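Alternansucrase (Leuconostoc mesenteroides, PDB 6HVG) belongs to glycoside hydrolase family 70, whose permuted TIM-barrel domain is combined here with choline-binding-type, putative cell-wall-binding repeats. Local coordinates at residues D616-D624 and H654-D665; D627-Y637 and L1222-T1230. All coordinates share one frame; numbering follows the deposited sequence.

Interaction 1: residues D616-D624 and H654-D665; sequences DGIRVDAVD and HLSILEDWNGKD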
loop_
_atom_site.group_PDB
_atom_site.type_symbol
_atom_site.label_atom_id
_atom_site.label_comp_id
_atom_site.label_asym_id
_atom_site.label_seq_id
_atom_site.Cartn_x
_atom_site.Cartn_y
_atom_site.Cartn_z
ATOM N N ASP A 616 11.075 25.265 -17.015
ATOM C CA ASP A 616 10.144 26.411 -17.074
ATOM C C ASP A 616 9.040 26.359 -16.045
ATOM O O ASP A 616 8.561 27.394 -15.611
ATOM C CB ASP A 616 9.474 26.505 -18.450
ATOM C CG ASP A 616 10.479 26.513 -19.583
ATOM O OD1 ASP A 616 11.081 27.580 -19.867
ATOM O OD2 ASP A 616 10.692 25.428 -20.141
ATOM N N GLY A 617 8.592 25.154 -15.710
ATOM C CA GLY A 617 7.534 24.976 -14.737
ATOM C C GLY A 617 7.815 23.776 -13.877
ATOM O O GLY A 617 8.804 23.093 -14.085
ATOM N N ILE A 618 6.930 23.487 -12.935
ATOM C CA ILE A 618 7.102 22.327 -12.054
ATOM C C ILE A 618 5.838 21.491 -11.921
ATOM O O ILE A 618 4.748 21.970 -12.137
ATOM C CB ILE A 618 7.523 22.767 -10.636
ATOM C CG1 ILE A 618 6.472 23.701 -10.052
ATOM C CG2 ILE A 618 8.891 23.451 -10.656
ATOM C CD1 ILE A 618 6.658 24.004 -8.575
ATOM N N ARG A 619 6.033 20.238 -11.544
ATOM C CA ARG A 619 4.988 19.401 -11.002
ATOM C C ARG A 619 5.305 19.204 -9.523
ATOM O O ARG A 619 6.439 18.888 -9.171
ATOM C CB ARG A 619 5.007 18.062 -11.707
ATOM C CG ARG A 619 4.121 16.990 -11.082
ATOM C CD ARG A 619 4.374 15.635 -11.746
ATOM N NE ARG A 619 3.601 14.532 -11.159
ATOM C CZ ARG A 619 3.911 13.879 -10.038
ATOM N NH1 ARG A 619 4.999 14.189 -9.360
ATOM N NH2 ARG A 619 3.113 12.909 -9.598
ATOM N N VAL A 620 4.320 19.409 -8.667
ATOM C CA VAL A 620 4.497 19.210 -7.237
ATOM C C VAL A 620 4.035 17.804 -6.907
ATOM O O VAL A 620 2.835 17.511 -6.943
ATOM C CB VAL A 620 3.708 20.259 -6.410
ATOM C CG1 VAL A 620 4.030 20.141 -4.925
ATOM C CG2 VAL A 620 4.024 21.672 -6.894
ATOM N N ASP A 621 5.000 16.938 -6.605
ATOM C CA ASP A 621 4.738 15.537 -6.253
ATOM C C ASP A 621 4.155 15.453 -4.841
ATOM O O ASP A 621 4.625 16.126 -3.933
ATOM C CB ASP A 621 6.051 14.748 -6.327
ATOM C CG ASP A 621 5.907 13.279 -5.912
ATOM O OD1 ASP A 621 5.315 12.464 -6.683
ATOM O OD2 ASP A 621 6.427 12.937 -4.806
ATOM N N ALA A 622 3.125 14.634 -4.669
ATOM C CA ALA A 622 2.642 14.197 -3.356
ATOM C C ALA A 622 2.158 15.347 -2.498
ATOM O O ALA A 622 2.556 15.485 -1.344
ATOM C CB ALA A 622 3.748 13.432 -2.632
ATOM N N VAL A 623 1.301 16.177 -3.073
ATOM C CA VAL A 623 0.825 17.392 -2.417
ATOM C C VAL A 623 0.180 17.117 -1.058
ATOM O O VAL A 623 0.421 17.833 -0.092
ATOM C CB VAL A 623 -0.178 18.126 -3.334
ATOM C CG1 VAL A 623 -0.908 19.261 -2.612
ATOM C CG2 VAL A 623 0.544 18.677 -4.556
ATOM N N ASP A 624 -0.652 16.083 -0.995
ATOM C CA ASP A 624 -1.389 15.774 0.212
ATOM C C ASP A 624 -0.545 15.112 1.303
ATOM O O ASP A 624 -1.006 14.944 2.431
ATOM C CB ASP A 624 -2.594 14.924 -0.154
ATOM C CG ASP A 624 -3.631 15.693 -0.997
ATOM O OD1 ASP A 624 -3.617 16.951 -0.980
ATOM O OD2 ASP A 624 -4.478 15.034 -1.655
ATOM N N HIS A 654 5.133 29.516 -17.856
ATOM C CA HIS A 654 5.668 28.663 -16.803
ATOM C C HIS A 654 4.562 27.754 -16.286
ATOM O O HIS A 654 4.254 27.753 -15.087
ATOM C CB HIS A 654 6.244 29.508 -15.661
ATOM C CG HIS A 654 7.321 30.444 -16.095
ATOM N ND1 HIS A 654 7.044 31.694 -16.604
ATOM C CD2 HIS A 654 8.669 30.323 -16.099
ATOM C CE1 HIS A 654 8.176 32.300 -16.915
ATOM N NE2 HIS A 654 9.177 31.493 -16.604
ATOM N N LEU A 655 3.976 26.983 -17.209
ATOM C CA LEU A 655 2.955 25.987 -16.861
ATOM C C LEU A 655 3.429 25.076 -15.744
ATOM O O LEU A 655 4.480 24.486 -15.860
ATOM C CB LEU A 655 2.597 25.112 -18.062
ATOM C CG LEU A 655 1.514 25.634 -18.983
ATOM C CD1 LEU A 655 1.468 24.763 -20.227
ATOM C CD2 LEU A 655 0.163 25.646 -18.275
ATOM N N SER A 656 2.617 24.982 -14.686
ATOM C CA SER A 656 2.917 24.210 -13.470
ATOM C C SER A 656 1.700 23.428 -12.979
ATOM O O SER A 656 0.587 23.969 -12.932
ATOM C CB SER A 656 3.367 25.145 -12.339
ATOM O OG SER A 656 4.646 25.673 -12.613
ATOM N N ILE A 657 1.910 22.169 -12.597
ATOM C CA ILE A 657 0.814 21.284 -12.204
ATOM C C ILE A 657 1.025 20.731 -10.804
ATOM O O ILE A 657 2.149 20.695 -10.294
ATOM C CB ILE A 657 0.607 20.130 -13.219
ATOM C CG1 ILE A 657 1.815 19.185 -13.236
ATOM C CG2 ILE A 657 0.330 20.708 -14.596
ATOM C CD1 ILE A 657 1.698 18.037 -14.235
ATOM N N LEU A 658 -0.070 20.312 -10.182
ATOM C CA LEU A 658 -0.068 19.701 -8.857
ATOM C C LEU A 658 -0.561 18.265 -8.965
ATOM O O LEU A 658 -1.550 18.000 -9.642
ATOM C CB LEU A 658 -1.047 20.418 -7.933
ATOM C CG LEU A 658 -0.792 21.866 -7.582
ATOM C CD1 LEU A 658 -2.010 22.455 -6.909
ATOM C CD2 LEU A 658 0.464 21.988 -6.716
ATOM N N GLU A 659 0.100 17.344 -8.264
ATOM C CA GLU A 659 -0.451 16.017 -7.954
ATOM C C GLU A 659 -1.238 16.170 -6.653
ATOM O O GLU A 659 -0.672 16.014 -5.574
ATOM C CB GLU A 659 0.654 14.990 -7.769
ATOM C CG GLU A 659 0.189 13.534 -7.766
ATOM C CD GLU A 659 1.055 12.580 -6.916
ATOM O OE1 GLU A 659 2.152 12.945 -6.453
ATOM O OE2 GLU A 659 0.633 11.427 -6.689
ATOM N N ASP A 660 -2.530 16.521 -6.774
ATOM C CA ASP A 660 -3.387 16.838 -5.636
ATOM C C ASP A 660 -4.662 15.986 -5.646
ATOM O O ASP A 660 -5.670 16.385 -6.197
ATOM C CB ASP A 660 -3.717 18.326 -5.629
ATOM C CG ASP A 660 -4.561 18.765 -6.830
ATOM O OD1 ASP A 660 -4.406 18.178 -7.942
ATOM O OD2 ASP A 660 -5.372 19.720 -6.657
ATOM N N TRP A 661 -4.603 14.816 -5.010
ATOM C CA TRP A 661 -5.638 13.808 -5.164
ATOM C C TRP A 661 -6.927 14.087 -4.382
ATOM O O TRP A 661 -7.987 13.651 -4.808
ATOM C CB TRP A 661 -5.108 12.435 -4.782
ATOM C CG TRP A 661 -4.088 11.874 -5.676
ATOM C CD1 TRP A 661 -2.759 11.773 -5.431
ATOM C CD2 TRP A 661 -4.297 11.313 -6.975
ATOM N NE1 TRP A 661 -2.112 11.177 -6.499
ATOM C CE2 TRP A 661 -3.038 10.884 -7.460
ATOM C CE3 TRP A 661 -5.422 11.130 -7.780
ATOM C CZ2 TRP A 661 -2.879 10.294 -8.706
ATOM C CZ3 TRP A 661 -5.256 10.528 -9.010
ATOM C CH2 TRP A 661 -4.000 10.122 -9.460
ATOM N N ASN A 662 -6.856 14.820 -3.267
ATOM C CA ASN A 662 -8.051 15.029 -2.442
ATOM C C ASN A 662 -9.128 15.766 -3.214
ATOM O O ASN A 662 -8.849 16.729 -3.905
ATOM C CB ASN A 662 -7.742 15.810 -1.164
ATOM C CG ASN A 662 -8.897 15.776 -0.170
ATOM O OD1 ASN A 662 -9.913 16.444 -0.346
ATOM N ND2 ASN A 662 -8.737 15.008 0.884
ATOM N N GLY A 663 -10.361 15.301 -3.070
ATOM C CA GLY A 663 -11.494 15.836 -3.794
ATOM C C GLY A 663 -11.818 17.272 -3.447
ATOM O O GLY A 663 -12.563 17.901 -4.188
ATOM N N LYS A 664 -11.279 17.792 -2.339
ATOM C CA LYS A 664 -11.473 19.185 -1.967
ATOM C C LYS A 664 -10.259 20.098 -2.287
ATOM O O LYS A 664 -10.295 21.294 -1.980
ATOM C CB LYS A 664 -11.801 19.284 -0.482
ATOM C CG LYS A 664 -13.240 18.969 -0.110
ATOM C CD LYS A 664 -13.457 18.992 1.412
ATOM C CE LYS A 664 -13.033 20.335 2.031
ATOM N NZ LYS A 664 -13.338 20.527 3.482
ATOM N N ASP A 665 -9.213 19.549 -2.902
ATOM C CA ASP A 665 -8.040 20.329 -3.276
ATOM C C ASP A 665 -8.315 21.368 -4.400
ATOM O O ASP A 665 -7.816 22.481 -4.357
ATOM C CB ASP A 665 -6.892 19.398 -3.717
ATOM C CG ASP A 665 -6.139 18.758 -2.548
ATOM O OD1 ASP A 665 -6.421 19.131 -1.399
ATOM O OD2 ASP A 665 -5.247 17.896 -2.799
#
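I618 and V620 present their backbone polar groups to the parallel strand 657-658, a worked example of how neighbouring parallel strands satisfy one another's peptides. I618 O takes the N-H of I657 at 2.9 Å, I657 O takes that of V620, and V620 O takes that of E659. Beyond the strands the pairing continues as V623 N donates to E659 O. At the other end a side chain stands in for a peptide: S656 OG accepts from I618 N at 3.2 Å in a nearly straight bond (169°) and donates in turn to H654 O, from above that carbonyl plane.

Charged side chains beside and beyond the ladder share partners. R619, its CG anti to the backbone N (chi1 170°) and its chain extended, puts NH2 3.3 Å from E659 OE1 in a salt bridge, the two flat groups 26° apart. Its NH1 meets D621 OD1 in the guanidinium plane and also pairs with D1155. D621 and E659 bring their carboxylates together side by side, and R619, paired with both, would offset their like charge. E659 OE1 further accepts A622 N, which comes from above the carboxylate plane, while OE2 receives W661 NE1 at 2.8 Å. Farther along, D624 OD2 holds N662 N at 2.9 Å.

Strand 617-620 is thus bonded on both edges, to 657-658 and to 1151-1156, within the parallel barrel sheet. Helix 629-642 connects the two strands in a beta-alpha-beta crossover and covers one face of the pair: V620 and L658, whose CG2 and CD2 touch at 3.6 Å, both pack against its L631.

Interaction 2: residues D627-Y637 and L1222-T1230; sequences DADLLKIAGDY and LFKQNQVST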
loop_
_atom_site.group_PDB
_atom_site.type_symbol
_atom_site.label_atom_id
_atom_site.label_comp_id
_atom_site.label_asym_id
_atom_site.label_seq_id
_atom_site.Cartn_x
_atom_site.Cartn_y
_atom_site.Cartn_z
ATOM N N ASP A 627 3.579 19.479 3.854
ATOM C CA ASP A 627 3.050 20.740 4.404
ATOM C C ASP A 627 2.674 21.683 3.265
ATOM O O ASP A 627 3.506 22.045 2.425
ATOM C CB ASP A 627 4.075 21.405 5.339
ATOM C CG ASP A 627 3.479 22.535 6.173
ATOM O OD1 ASP A 627 2.785 23.421 5.634
ATOM O OD2 ASP A 627 3.734 22.559 7.380
ATOM N N ALA A 628 1.412 22.077 3.237
ATOM C CA ALA A 628 0.873 22.841 2.116
ATOM C C ALA A 628 1.498 24.242 1.932
ATOM O O ALA A 628 1.266 24.895 0.917
ATOM C CB ALA A 628 -0.630 22.939 2.261
ATOM N N ASP A 629 2.271 24.707 2.907
ATOM C CA ASP A 629 3.067 25.924 2.735
ATOM C C ASP A 629 3.931 25.894 1.487
ATOM O O ASP A 629 4.189 26.932 0.889
ATOM C CB ASP A 629 3.993 26.136 3.932
ATOM C CG ASP A 629 3.268 26.627 5.183
ATOM O OD1 ASP A 629 2.137 27.170 5.077
ATOM O OD2 ASP A 629 3.871 26.485 6.274
ATOM N N LEU A 630 4.379 24.710 1.092
ATOM C CA LEU A 630 5.227 24.582 -0.073
ATOM C C LEU A 630 4.572 25.105 -1.336
ATOM O O LEU A 630 5.267 25.537 -2.257
ATOM C CB LEU A 630 5.677 23.128 -0.279
ATOM C CG LEU A 630 6.615 22.528 0.765
ATOM C CD1 LEU A 630 7.069 21.145 0.323
ATOM C CD2 LEU A 630 7.816 23.425 1.023
ATOM N N LEU A 631 3.248 25.047 -1.408
ATOM C CA LEU A 631 2.551 25.542 -2.579
ATOM C C LEU A 631 2.680 27.057 -2.665
ATOM O O LEU A 631 2.913 27.609 -3.759
ATOM C CB LEU A 631 1.073 25.137 -2.561
ATOM C CG LEU A 631 0.737 23.652 -2.451
ATOM C CD1 LEU A 631 -0.744 23.424 -2.647
ATOM C CD2 LEU A 631 1.506 22.826 -3.454
ATOM N N LYS A 632 2.527 27.715 -1.515
ATOM C CA LYS A 632 2.659 29.172 -1.407
ATOM C C LYS A 632 4.087 29.620 -1.681
ATOM O O LYS A 632 4.302 30.603 -2.395
ATOM C CB LYS A 632 2.255 29.633 -0.015
ATOM C CG LYS A 632 1.959 31.107 0.082
ATOM C CD LYS A 632 2.183 31.635 1.484
ATOM C CE LYS A 632 1.572 33.024 1.663
ATOM N NZ LYS A 632 2.099 34.042 0.704
ATOM N N ILE A 633 5.055 28.883 -1.139
ATOM C CA ILE A 633 6.466 29.184 -1.364
ATOM C C ILE A 633 6.801 29.118 -2.843
ATOM O O ILE A 633 7.445 30.014 -3.387
ATOM C CB ILE A 633 7.384 28.231 -0.573
ATOM C CG1 ILE A 633 7.238 28.490 0.931
ATOM C CG2 ILE A 633 8.846 28.391 -0.986
ATOM C CD1 ILE A 633 7.614 27.294 1.784
ATOM N N ALA A 634 6.364 28.050 -3.485
ATOM C CA ALA A 634 6.548 27.880 -4.923
ATOM C C ALA A 634 5.813 28.968 -5.720
ATOM O O ALA A 634 6.377 29.562 -6.636
ATOM C CB ALA A 634 6.042 26.512 -5.339
ATOM N N GLY A 635 4.545 29.203 -5.399
ATOM C CA GLY A 635 3.762 30.191 -6.119
ATOM C C GLY A 635 4.384 31.574 -6.071
ATOM O O GLY A 635 4.544 32.248 -7.113
ATOM N N ASP A 636 4.728 32.000 -4.857
ATOM C CA ASP A 636 5.300 33.325 -4.626
ATOM C C ASP A 636 6.661 33.520 -5.293
ATOM O O ASP A 636 6.980 34.626 -5.718
ATOM C CB ASP A 636 5.380 33.596 -3.117
ATOM C CG ASP A 636 4.001 33.717 -2.480
ATOM O OD1 ASP A 636 2.995 33.586 -3.213
ATOM O OD2 ASP A 636 3.921 33.943 -1.251
ATOM N N TYR A 637 7.444 32.448 -5.369
ATOM C CA TYR A 637 8.734 32.445 -6.059
ATOM C C TYR A 637 8.539 32.742 -7.538
ATOM O O TYR A 637 9.172 33.628 -8.092
ATOM C CB TYR A 637 9.436 31.086 -5.876
ATOM C CG TYR A 637 10.700 30.942 -6.681
ATOM C CD1 TYR A 637 11.908 31.504 -6.243
ATOM C CD2 TYR A 637 10.694 30.280 -7.899
ATOM C CE1 TYR A 637 13.060 31.394 -7.001
ATOM C CE2 TYR A 637 11.849 30.165 -8.655
ATOM C CZ TYR A 637 13.017 30.729 -8.197
ATOM O OH TYR A 637 14.150 30.620 -8.936
ATOM N N LEU A 1222 9.996 37.445 0.025
ATOM C CA LEU A 1222 9.901 35.982 0.084
ATOM C C LEU A 1222 10.340 35.421 1.441
ATOM O O LEU A 1222 9.786 34.438 1.938
ATOM C CB LEU A 1222 10.748 35.346 -1.021
ATOM C CG LEU A 1222 10.278 35.549 -2.459
ATOM C CD1 LEU A 1222 11.245 34.869 -3.407
ATOM C CD2 LEU A 1222 8.876 35.007 -2.672
ATOM N N PHE A 1223 11.351 36.050 2.024
ATOM C CA PHE A 1223 11.944 35.594 3.287
ATOM C C PHE A 1223 11.350 36.290 4.512
ATOM O O PHE A 1223 11.620 35.872 5.649
ATOM C CB PHE A 1223 13.473 35.769 3.234
ATOM C CG PHE A 1223 14.120 34.985 2.122
ATOM C CD1 PHE A 1223 14.654 33.737 2.358
ATOM C CD2 PHE A 1223 14.160 35.489 0.837
ATOM C CE1 PHE A 1223 15.234 33.017 1.326
ATOM C CE2 PHE A 1223 14.733 34.776 -0.190
ATOM C CZ PHE A 1223 15.269 33.540 0.051
ATOM N N LYS A 1224 10.543 37.328 4.274
ATOM C CA LYS A 1224 9.841 38.051 5.339
ATOM C C LYS A 1224 8.359 37.700 5.460
ATOM O O LYS A 1224 7.774 37.897 6.513
ATOM C CB LYS A 1224 10.016 39.557 5.153
ATOM C CG LYS A 1224 11.441 40.040 5.452
ATOM C CD LYS A 1224 11.667 41.496 5.041
ATOM C CE LYS A 1224 10.947 42.477 5.954
ATOM N NZ LYS A 1224 11.062 43.858 5.421
ATOM N N GLN A 1225 7.762 37.172 4.399
ATOM C CA GLN A 1225 6.348 36.787 4.411
ATOM C C GLN A 1225 6.082 35.558 5.270
ATOM O O GLN A 1225 6.754 34.535 5.108
ATOM C CB GLN A 1225 5.896 36.483 2.981
ATOM C CG GLN A 1225 4.507 35.868 2.864
ATOM C CD GLN A 1225 3.398 36.893 2.950
ATOM O OE1 GLN A 1225 3.512 38.001 2.405
ATOM N NE2 GLN A 1225 2.295 36.518 3.591
ATOM N N ASN A 1226 5.088 35.648 6.156
ATOM C CA ASN A 1226 4.693 34.502 6.993
ATOM C C ASN A 1226 3.919 33.430 6.248
ATOM O O ASN A 1226 3.043 33.726 5.452
ATOM C CB ASN A 1226 3.821 34.931 8.168
ATOM C CG ASN A 1226 4.597 35.655 9.236
ATOM O OD1 ASN A 1226 5.708 35.264 9.592
ATOM N ND2 ASN A 1226 4.013 36.716 9.761
ATOM N N GLN A 1227 4.274 32.183 6.535
ATOM C CA GLN A 1227 3.590 31.002 6.043
ATOM C C GLN A 1227 2.465 30.632 6.996
ATOM O O GLN A 1227 2.559 30.876 8.176
ATOM C CB GLN A 1227 4.586 29.839 5.938
ATOM C CG GLN A 1227 5.706 30.072 4.939
ATOM C CD GLN A 1227 5.178 30.175 3.547
ATOM O OE1 GLN A 1227 4.113 29.609 3.235
ATOM N NE2 GLN A 1227 5.897 30.886 2.683
ATOM N N VAL A 1228 1.415 30.013 6.483
ATOM C CA VAL A 1228 0.199 29.808 7.243
ATOM C C VAL A 1228 0.324 28.763 8.328
ATOM O O VAL A 1228 -0.108 28.997 9.456
ATOM C CB VAL A 1228 -0.978 29.433 6.325
ATOM C CG1 VAL A 1228 -2.251 29.118 7.134
ATOM C CG2 VAL A 1228 -1.234 30.572 5.334
ATOM N N SER A 1229 0.903 27.608 8.001
ATOM C CA SER A 1229 0.939 26.481 8.945
ATOM C C SER A 1229 1.773 26.767 10.180
ATOM O O SER A 1229 1.504 26.198 11.228
ATOM C CB SER A 1229 1.441 25.197 8.263
ATOM O OG SER A 1229 2.854 25.142 8.176
ATOM N N THR A 1230 2.773 27.643 10.058
ATOM C CA THR A 1230 3.732 27.911 11.133
ATOM C C THR A 1230 3.612 29.275 11.817
ATOM O O THR A 1230 4.158 29.470 12.906
ATOM C CB THR A 1230 5.176 27.840 10.600
ATOM O OG1 THR A 1230 5.378 28.868 9.627
ATOM C CG2 THR A 1230 5.476 26.470 9.991
#
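Q1227 lies along the first turns of helix 629-642, and its side chain can be followed atom by atom across D629, K632 and I633. CB lies 3.4 Å from D629 OD2, the two side chains sliding past each other in opposite directions. A bend at chi2 (-65°) then turns the chain at CG and lays the amide along the helix: CD is 3.7 Å from I633 CG1. At the tip the amide divides its contacts, with OE1 3.3 Å from K632 CD and near D629 CB, and NE2 against I633 CG1, whose side chain it crosses at about a right angle. These are contacts with carbon, and Q590 of helix 587-601 also touches this side chain.

The start of the helix is gripped through oxygen instead. D627 OD1 accepts D629 N in a capping bond, and D629 OD1 receives S1229 N at 3.2 Å on its syn lone pair, almost straight at 176°. S1229 OG lies between D627 OD2 (2.8 Å) and D629 OD2 (2.5 Å), both within reach of its one proton; D629 OD2 also has Q590 NE2 as a donor.

Toward the other end, K632 forms a salt bridge with D636, its side chain crossing that of Q1225 at about a right angle, and L1222 CD2 rests 3.6 Å from D636 O.

Two carboxylates gathered at a helix start, where the helix dipole would tend to stabilise negative charge, make this end of the contact directional; from Q1227 to L1222 the segment 1222-1230 is held to the helix chiefly by less specific packing.

In the fold
Both contacts use the same beta-alpha-beta unit, from different sides of its helix. Interaction 1 is core: parallel strands joined by a regular peptide ladder, with a largely buried network of charged side chains beside it. Interaction 2 lies farther out, on the helix that connects those strands, where a segment nearly 600 residues later in the sequence runs alongside it. Q1225, N1226 and V1228 are exposed, although Q1227 among them is buried, and each of its bonds involves a side chain, with no backbone-to-backbone pairing. The two meet at L631, whose CD2 lies 3.5 Å from L658 CD2, while A634 faces I618. The helix therefore turns an apolar side to the sheet and a more polar one to 1222-1230.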